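Local atomic coordinates of FAD:protein FMN transferase (PDB entry 6NXI), a protein that probably transfers the FMN moiety of FAD to a threonine hydroxyl of target flavoproteins, releasing AMP, with magnesium as cofactor. Residues A[95-100]-A[149-154]; A[99-104]-A[128-133]. One frame throughout, in Å; residues are numbered along the deposited sequence.

Interaction 1: A[95-100]-A[149-154]; sequences LDVTVG and LYVDLS. With FAD (flavin-adenine dinucleotide), chain B.
Val97 and Asp152 join two irregular backbones through one nearly straight bond, Asp152 N to Val97 O (2.8 Å, 169° at the hydrogen), with CA-H...O contacts from Val151 CA to Val97 O and from Gly100 CA to Tyr150 O beside it. Each segment carries an Asx turn, and together they line the adenosine part of the FAD pocket. In the first, Asp96 OD1 takes both Thr98 N and Thr98 OG1 from the same face of its carboxylate. In the second, Asp152 OD1 receives Ser154 N from above the carboxylate plane and Ser154 OG (2.7 Å) on its syn lone pair. This double grip steadies the carboxylate, whose CG is anti to the backbone N (chi1 177°), and its other oxygen, OD2, accepts the ribose hydroxyl O2B of FAD at 2.7 Å. The adenine is read by the backbone, Asp96 N donating to FAD N1A at 3.0 Å. Apolar packing flanks the backbone bond: Val97 CG2 meets Val151 CG1, while Val97 CG1 lies against Leu153 CD2 at 3.9 Å, a layer continued by helices 58-64 and 75-90. Gly100 comes so near Tyr150 that its CA lies 3.8 Å from ring atom CD1. At the far end one water accepts from Tyr150 N and lies 2.7 Å from Thr98 O, joining the two backbones.

Interaction 2: A[99-104]-A[128-133]; sequences VGPLVN and AITGIE. With FAD (flavin-adenine dinucleotide), chain B.
The puckered pyrrolidine ring of Pro101 is met on one side by Thr130 CG2, which stands above the mean ring plane but displaced outward past the CG-CD bond, and at its CB-CG edge by Ile129 CD1, 3.8 Å from Pro101 CB; the side chain of Tyr150 lies on the other side. The flat adenine of FAD has Val99 CG2 over one face, 3.6 Å from FAD C5A, Val103 CG2 is on that same side near C8A, and Leu95 CD1 lies on the opposite side near C2A. Between proline and leucine, the Thr130 methyl does most of the touching. It is 3.9 Å from Pro101 CD and 3.7 Å from Leu102 CD1, the Leu102 and Thr130 side chains crossing at about a right angle. With Thr130 CG2 anti to the carbonyl carbon, the methyl meets the helix while OG1 is hydrogen-bonded to Arg127 O. Ile129 reaches the proline with the end of its chain, CG1 and CD1. The helix itself is opened by Val99 at the N-cap, whose O accepts Val103 N at 2.9 Å. Pro101 falls in the first turn, where its missing N-H costs no helical bond. Leu102 also packs on helix 120-127. The arrangement is that of a helix start wedged between a loop and a ligand, its Val99 and Val103 side forming a wall of the adenosine pocket.

In the fold
Leaving helix 75-90, the chain enters 95-100 and runs straight into helix 100-105, so the two interactions start from overlapping residues, Val99 and Gly100. Interaction 2 closes the shorter loop, bringing 128-133 back to this helix after helix 120-127. Interaction 1 closes a longer loop around it, returning 149-154 after strands 135-138 and 141-144; the two therefore nest rather than cross. Gly131 N bonds to Thr98 OG1, and Ile132 N more weakly to Asp96 OD2, joining the returning loop to the first Asx turn. After 149-154 the chain continues to Thr155, a magnesium ligand, and helix 157-171, linking the adenosine pocket to the metal site.

Interaction 1: A[95-100]-A[149-154]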
loop_
_atom_site.group_PDB
_atom_site.type_symbol
_atom_site.label_atom_id
_atom_site.label_comp_id
_atom_site.label_asym_id
_atom_site.label_seq_id
_atom_site.Cartn_x
_atom_site.Cartn_y
_atom_site.Cartn_z
ATOM N N LEU A 95 8.380 3.673 7.329
ATOM C CA LEU A 95 8.106 3.462 5.902
ATOM C C LEU A 95 9.293 3.970 5.119
ATOM O O LEU A 95 9.563 5.188 5.148
ATOM C CB LEU A 95 6.842 4.186 5.456
ATOM C CG LEU A 95 6.351 3.706 4.097
ATOM C CD1 LEU A 95 5.639 2.364 4.240
ATOM C CD2 LEU A 95 5.435 4.723 3.411
ATOM N N ASP A 96 10.031 3.073 4.489
ATOM C CA ASP A 96 11.277 3.465 3.785
ATOM C C ASP A 96 11.321 2.703 2.474
ATOM O O ASP A 96 11.720 1.591 2.462
ATOM C CB ASP A 96 12.514 3.260 4.663
ATOM C CG ASP A 96 13.771 3.869 4.030
ATOM O OD1 ASP A 96 13.773 4.070 2.792
ATOM O OD2 ASP A 96 14.737 4.148 4.799
ATOM N N VAL A 97 10.923 3.333 1.382
ATOM C CA VAL A 97 10.884 2.678 0.048
ATOM C C VAL A 97 12.299 2.336 -0.448
ATOM O O VAL A 97 12.386 1.626 -1.455
ATOM C CB VAL A 97 10.093 3.533 -0.948
ATOM C CG1 VAL A 97 8.634 3.570 -0.532
ATOM C CG2 VAL A 97 10.701 4.927 -1.122
ATOM N N THR A 98 13.381 2.750 0.229
ATOM C CA THR A 98 14.747 2.320 -0.204
ATOM C C THR A 98 15.097 0.972 0.436
ATOM O O THR A 98 16.228 0.527 0.255
ATOM C CB THR A 98 15.836 3.340 0.123
ATOM O OG1 THR A 98 16.044 3.348 1.534
ATOM C CG2 THR A 98 15.444 4.702 -0.389
ATOM N N VAL A 99 14.144 0.255 1.053
ATOM C CA VAL A 99 14.443 -1.096 1.605
ATOM C C VAL A 99 14.415 -2.162 0.491
ATOM O O VAL A 99 14.529 -3.385 0.800
ATOM C CB VAL A 99 13.523 -1.531 2.768
ATOM C CG1 VAL A 99 13.750 -0.703 4.017
ATOM C CG2 VAL A 99 12.068 -1.604 2.362
ATOM N N GLY A 100 14.286 -1.778 -0.767
ATOM C CA GLY A 100 14.355 -2.698 -1.906
ATOM C C GLY A 100 15.368 -3.832 -1.735
ATOM O O GLY A 100 15.008 -4.999 -1.899
ATOM N N LEU A 149 21.408 1.889 -4.764
ATOM C CA LEU A 149 20.105 2.209 -4.119
ATOM C C LEU A 149 19.033 1.537 -4.965
ATOM O O LEU A 149 19.125 1.617 -6.188
ATOM C CB LEU A 149 19.843 3.719 -4.017
ATOM C CG LEU A 149 18.850 4.110 -2.919
ATOM C CD1 LEU A 149 19.493 4.062 -1.548
ATOM C CD2 LEU A 149 18.292 5.481 -3.173
ATOM N N TYR A 150 18.068 0.875 -4.337
ATOM C CA TYR A 150 16.989 0.174 -5.073
ATOM C C TYR A 150 15.676 0.548 -4.390
ATOM O O TYR A 150 15.452 0.187 -3.238
ATOM C CB TYR A 150 17.258 -1.326 -5.053
ATOM C CG TYR A 150 16.364 -2.204 -5.893
ATOM C CD1 TYR A 150 15.009 -2.347 -5.613
ATOM C CD2 TYR A 150 16.860 -2.923 -6.975
ATOM C CE1 TYR A 150 14.196 -3.132 -6.404
ATOM C CE2 TYR A 150 16.049 -3.721 -7.772
ATOM C CZ TYR A 150 14.709 -3.859 -7.462
ATOM O OH TYR A 150 13.936 -4.646 -8.279
ATOM N N VAL A 151 14.868 1.348 -5.067
ATOM C CA VAL A 151 13.582 1.869 -4.525
ATOM C C VAL A 151 12.500 0.879 -4.942
ATOM O O VAL A 151 12.466 0.448 -6.110
ATOM C CB VAL A 151 13.285 3.280 -5.082
ATOM C CG1 VAL A 151 11.912 3.737 -4.691
ATOM C CG2 VAL A 151 14.333 4.288 -4.629
ATOM N N ASP A 152 11.651 0.547 -3.982
ATOM C CA ASP A 152 10.515 -0.386 -4.107
ATOM C C ASP A 152 9.257 0.393 -3.734
ATOM O O ASP A 152 9.210 0.933 -2.611
ATOM C CB ASP A 152 10.761 -1.520 -3.132
ATOM C CG ASP A 152 9.654 -2.545 -3.056
ATOM O OD1 ASP A 152 8.650 -2.393 -3.728
ATOM O OD2 ASP A 152 9.863 -3.528 -2.321
ATOM N N LEU A 153 8.316 0.572 -4.666
ATOM C CA LEU A 153 7.080 1.294 -4.348
ATOM C C LEU A 153 5.917 0.314 -4.153
ATOM O O LEU A 153 4.783 0.763 -4.204
ATOM C CB LEU A 153 6.779 2.328 -5.439
ATOM C CG LEU A 153 7.902 3.347 -5.634
ATOM C CD1 LEU A 153 7.595 4.274 -6.806
ATOM C CD2 LEU A 153 8.123 4.132 -4.359
ATOM N N SER A 154 6.206 -0.928 -3.806
ATOM C CA SER A 154 5.144 -1.964 -3.617
ATOM C C SER A 154 4.133 -1.544 -2.560
ATOM O O SER A 154 2.972 -2.031 -2.589
ATOM C CB SER A 154 5.810 -3.284 -3.246
ATOM O OG SER A 154 6.481 -3.796 -4.376
HETATM P PA FAD B . 2.041 -3.537 1.927
HETATM O O1A FAD B . 1.859 -4.060 3.307
HETATM O O2A FAD B . 1.192 -2.429 1.444
HETATM O O5B FAD B . 3.569 -3.127 1.697
HETATM C C5B FAD B . 4.512 -4.228 1.779
HETATM C C4B FAD B . 5.478 -4.205 0.619
HETATM O O4B FAD B . 6.264 -2.989 0.588
HETATM C C3B FAD B . 6.483 -5.353 0.696
HETATM O O3B FAD B . 5.992 -6.477 -0.037
HETATM C C2B FAD B . 7.758 -4.738 0.107
HETATM O O2B FAD B . 7.740 -4.780 -1.302
HETATM C C1B FAD B . 7.656 -3.295 0.583
HETATM N N9A FAD B . 8.172 -3.011 1.905
HETATM C C8A FAD B . 8.477 -3.906 2.940
HETATM N N7A FAD B . 8.795 -3.277 4.045
HETATM C C5A FAD B . 8.759 -1.929 3.749
HETATM C C6A FAD B . 9.035 -0.789 4.519
HETATM N N6A FAD B . 9.353 -0.815 5.825
HETATM N N1A FAD B . 8.846 0.402 3.916
HETATM C C2A FAD B . 8.508 0.425 2.612
HETATM N N3A FAD B . 8.216 -0.588 1.786
HETATM C C4A FAD B . 8.375 -1.757 2.431
HETATM N N1 FAD B . 4.165 -8.693 -7.685
HETATM C C2 FAD B . 4.517 -9.678 -8.581
HETATM O O2 FAD B . 4.657 -10.859 -8.193
HETATM N N3 FAD B . 4.691 -9.416 -9.902
HETATM C C4 FAD B . 4.552 -8.156 -10.423
HETATM O O4 FAD B . 4.747 -7.946 -11.613
HETATM C C4X FAD B . 4.209 -7.096 -9.519
HETATM N N5 FAD B . 4.083 -5.871 -9.987
HETATM C C5X FAD B . 3.764 -4.870 -9.100
HETATM C C6 FAD B . 3.648 -3.547 -9.574
HETATM C C7 FAD B . 3.328 -2.484 -8.756
HETATM C C7M FAD B . 3.215 -1.092 -9.335
HETATM C C8 FAD B . 3.090 -2.741 -7.385
HETATM C C8M FAD B . 2.750 -1.629 -6.428
HETATM C C9 FAD B . 3.207 -4.048 -6.899
HETATM C C9A FAD B . 3.531 -5.128 -7.731
HETATM N N10 FAD B . 3.681 -6.443 -7.273
HETATM C C10 FAD B . 4.022 -7.466 -8.140
HETATM C "C1'" FAD B . 3.384 -6.771 -5.862
HETATM C "C2'" FAD B . 4.449 -6.392 -4.897
HETATM O "O2'" FAD B . 5.642 -7.126 -5.155
HETATM C "C3'" FAD B . 3.971 -6.707 -3.470
HETATM O "O3'" FAD B . 3.747 -8.084 -3.269
HETATM C "C4'" FAD B . 2.658 -6.047 -3.090
HETATM O "O4'" FAD B . 2.628 -4.732 -3.619
HETATM C "C5'" FAD B . 2.421 -6.089 -1.593
HETATM O "O5'" FAD B . 1.265 -5.264 -1.303
HETATM P P FAD B . 0.604 -5.340 0.133
HETATM O O1P FAD B . 0.448 -6.722 0.583
HETATM O O2P FAD B . -0.544 -4.365 -0.001
HETATM O O3P FAD B . 1.827 -4.749 0.957
HETATM O O HOH W 1 18.229 0.905 -1.523
#

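Interaction 2: A[99-104]-A[128-133]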
loop_
_atom_site.group_PDB
_atom_site.type_symbol
_atom_site.label_atom_id
_atom_site.label_comp_id
_atom_site.label_asym_id
_atom_site.label_seq_id
_atom_site.Cartn_x
_atom_site.Cartn_y
_atom_site.Cartn_z
ATOM N N VAL A 99 14.144 0.255 1.053
ATOM C CA VAL A 99 14.443 -1.096 1.605
ATOM C C VAL A 99 14.415 -2.162 0.491
ATOM O O VAL A 99 14.529 -3.385 0.800
ATOM C CB VAL A 99 13.523 -1.531 2.768
ATOM C CG1 VAL A 99 13.750 -0.703 4.017
ATOM C CG2 VAL A 99 12.068 -1.604 2.362
ATOM N N GLY A 100 14.286 -1.778 -0.767
ATOM C CA GLY A 100 14.355 -2.698 -1.906
ATOM C C GLY A 100 15.368 -3.832 -1.735
ATOM O O GLY A 100 15.008 -4.999 -1.899
ATOM N N PRO A 101 16.661 -3.551 -1.507
ATOM C CA PRO A 101 17.674 -4.606 -1.398
ATOM C C PRO A 101 17.323 -5.639 -0.328
ATOM O O PRO A 101 17.682 -6.802 -0.544
ATOM C CB PRO A 101 18.979 -3.813 -1.102
ATOM C CG PRO A 101 18.702 -2.433 -1.696
ATOM C CD PRO A 101 17.246 -2.217 -1.345
ATOM N N LEU A 102 16.676 -5.220 0.767
ATOM C CA LEU A 102 16.308 -6.122 1.894
ATOM C C LEU A 102 15.057 -6.912 1.540
ATOM O O LEU A 102 15.017 -8.123 1.762
ATOM C CB LEU A 102 16.118 -5.272 3.147
ATOM C CG LEU A 102 17.368 -4.504 3.604
ATOM C CD1 LEU A 102 17.000 -3.378 4.519
ATOM C CD2 LEU A 102 18.323 -5.439 4.311
ATOM N N VAL A 103 14.075 -6.265 0.935
ATOM C CA VAL A 103 12.866 -6.999 0.460
ATOM C C VAL A 103 13.322 -8.122 -0.487
ATOM O O VAL A 103 12.861 -9.261 -0.416
ATOM C CB VAL A 103 11.919 -6.025 -0.245
ATOM C CG1 VAL A 103 10.797 -6.739 -0.973
ATOM C CG2 VAL A 103 11.380 -4.977 0.730
ATOM N N ASN A 104 14.246 -7.794 -1.382
ATOM C CA ASN A 104 14.747 -8.735 -2.391
ATOM C C ASN A 104 15.540 -9.830 -1.676
ATOM O O ASN A 104 15.296 -11.004 -1.974
ATOM C CB ASN A 104 15.577 -8.024 -3.441
ATOM C CG ASN A 104 14.768 -7.057 -4.291
ATOM O OD1 ASN A 104 13.559 -6.966 -4.158
ATOM N ND2 ASN A 104 15.477 -6.241 -5.065
ATOM N N ALA A 128 23.660 -1.725 4.185
ATOM C CA ALA A 128 24.588 -0.607 3.916
ATOM C C ALA A 128 24.132 0.170 2.679
ATOM O O ALA A 128 24.624 1.296 2.519
ATOM C CB ALA A 128 25.990 -1.110 3.749
ATOM N N ILE A 129 23.324 -0.430 1.798
ATOM C CA ILE A 129 22.861 0.229 0.545
ATOM C C ILE A 129 21.370 0.564 0.658
ATOM O O ILE A 129 20.754 0.692 -0.373
ATOM C CB ILE A 129 23.187 -0.630 -0.689
ATOM C CG1 ILE A 129 22.541 -2.021 -0.613
ATOM C CG2 ILE A 129 24.683 -0.720 -0.890
ATOM C CD1 ILE A 129 22.523 -2.795 -1.911
ATOM N N THR A 130 20.840 0.721 1.866
ATOM C CA THR A 130 19.457 1.183 2.123
ATOM C C THR A 130 19.495 2.459 2.968
ATOM O O THR A 130 20.478 2.723 3.675
ATOM C CB THR A 130 18.623 0.089 2.800
ATOM O OG1 THR A 130 19.121 0.016 4.133
ATOM C CG2 THR A 130 18.735 -1.221 2.070
ATOM N N GLY A 131 18.467 3.285 2.847
ATOM C CA GLY A 131 18.275 4.458 3.699
ATOM C C GLY A 131 17.710 5.590 2.898
ATOM O O GLY A 131 18.272 5.898 1.821
ATOM N N ILE A 132 16.595 6.128 3.384
ATOM C CA ILE A 132 15.825 7.218 2.737
ATOM C C ILE A 132 16.758 8.415 2.497
ATOM O O ILE A 132 16.469 9.170 1.568
ATOM C CB ILE A 132 14.599 7.578 3.607
ATOM C CG1 ILE A 132 13.547 8.349 2.804
ATOM C CG2 ILE A 132 15.009 8.326 4.855
ATOM C CD1 ILE A 132 12.801 7.519 1.805
ATOM N N GLU A 133 17.747 8.599 3.358
ATOM C CA GLU A 133 18.647 9.787 3.311
ATOM C C GLU A 133 19.383 9.801 1.969
ATOM O O GLU A 133 19.855 10.918 1.570
ATOM C CB GLU A 133 19.612 9.801 4.496
ATOM C CG GLU A 133 20.620 8.647 4.497
ATOM C CD GLU A 133 20.162 7.289 5.023
ATOM O OE1 GLU A 133 18.967 7.178 5.478
ATOM O OE2 GLU A 133 21.068 6.350 5.089
HETATM P PA FAD B . 2.041 -3.537 1.927
HETATM O O1A FAD B . 1.859 -4.060 3.307
HETATM O O2A FAD B . 1.192 -2.429 1.444
HETATM O O5B FAD B . 3.569 -3.127 1.697
HETATM C C5B FAD B . 4.512 -4.228 1.779
HETATM C C4B FAD B . 5.478 -4.205 0.619
HETATM O O4B FAD B . 6.264 -2.989 0.588
HETATM C C3B FAD B . 6.483 -5.353 0.696
HETATM O O3B FAD B . 5.992 -6.477 -0.037
HETATM C C2B FAD B . 7.758 -4.738 0.107
HETATM O O2B FAD B . 7.740 -4.780 -1.302
HETATM C C1B FAD B . 7.656 -3.295 0.583
HETATM N N9A FAD B . 8.172 -3.011 1.905
HETATM C C8A FAD B . 8.477 -3.906 2.940
HETATM N N7A FAD B . 8.795 -3.277 4.045
HETATM C C5A FAD B . 8.759 -1.929 3.749
HETATM C C6A FAD B . 9.035 -0.789 4.519
HETATM N N6A FAD B . 9.353 -0.815 5.825
HETATM N N1A FAD B . 8.846 0.402 3.916
HETATM C C2A FAD B . 8.508 0.425 2.612
HETATM N N3A FAD B . 8.216 -0.588 1.786
HETATM C C4A FAD B . 8.375 -1.757 2.431
HETATM N N1 FAD B . 4.165 -8.693 -7.685
HETATM C C2 FAD B . 4.517 -9.678 -8.581
HETATM O O2 FAD B . 4.657 -10.859 -8.193
HETATM N N3 FAD B . 4.691 -9.416 -9.902
HETATM C C4 FAD B . 4.552 -8.156 -10.423
HETATM O O4 FAD B . 4.747 -7.946 -11.613
HETATM C C4X FAD B . 4.209 -7.096 -9.519
HETATM N N5 FAD B . 4.083 -5.871 -9.987
HETATM C C5X FAD B . 3.764 -4.870 -9.100
HETATM C C6 FAD B . 3.648 -3.547 -9.574
HETATM C C7 FAD B . 3.328 -2.484 -8.756
HETATM C C7M FAD B . 3.215 -1.092 -9.335
HETATM C C8 FAD B . 3.090 -2.741 -7.385
HETATM C C8M FAD B . 2.750 -1.629 -6.428
HETATM C C9 FAD B . 3.207 -4.048 -6.899
HETATM C C9A FAD B . 3.531 -5.128 -7.731
HETATM N N10 FAD B . 3.681 -6.443 -7.273
HETATM C C10 FAD B . 4.022 -7.466 -8.140
HETATM C "C1'" FAD B . 3.384 -6.771 -5.862
HETATM C "C2'" FAD B . 4.449 -6.392 -4.897
HETATM O "O2'" FAD B . 5.642 -7.126 -5.155
HETATM C "C3'" FAD B . 3.971 -6.707 -3.470
HETATM O "O3'" FAD B . 3.747 -8.084 -3.269
HETATM C "C4'" FAD B . 2.658 -6.047 -3.090
HETATM O "O4'" FAD B . 2.628 -4.732 -3.619
HETATM C "C5'" FAD B . 2.421 -6.089 -1.593
HETATM O "O5'" FAD B . 1.265 -5.264 -1.303
HETATM P P FAD B . 0.604 -5.340 0.133
HETATM O O1P FAD B . 0.448 -6.722 0.583
HETATM O O2P FAD B . -0.544 -4.365 -0.001
HETATM O O3P FAD B . 1.827 -4.749 0.957
#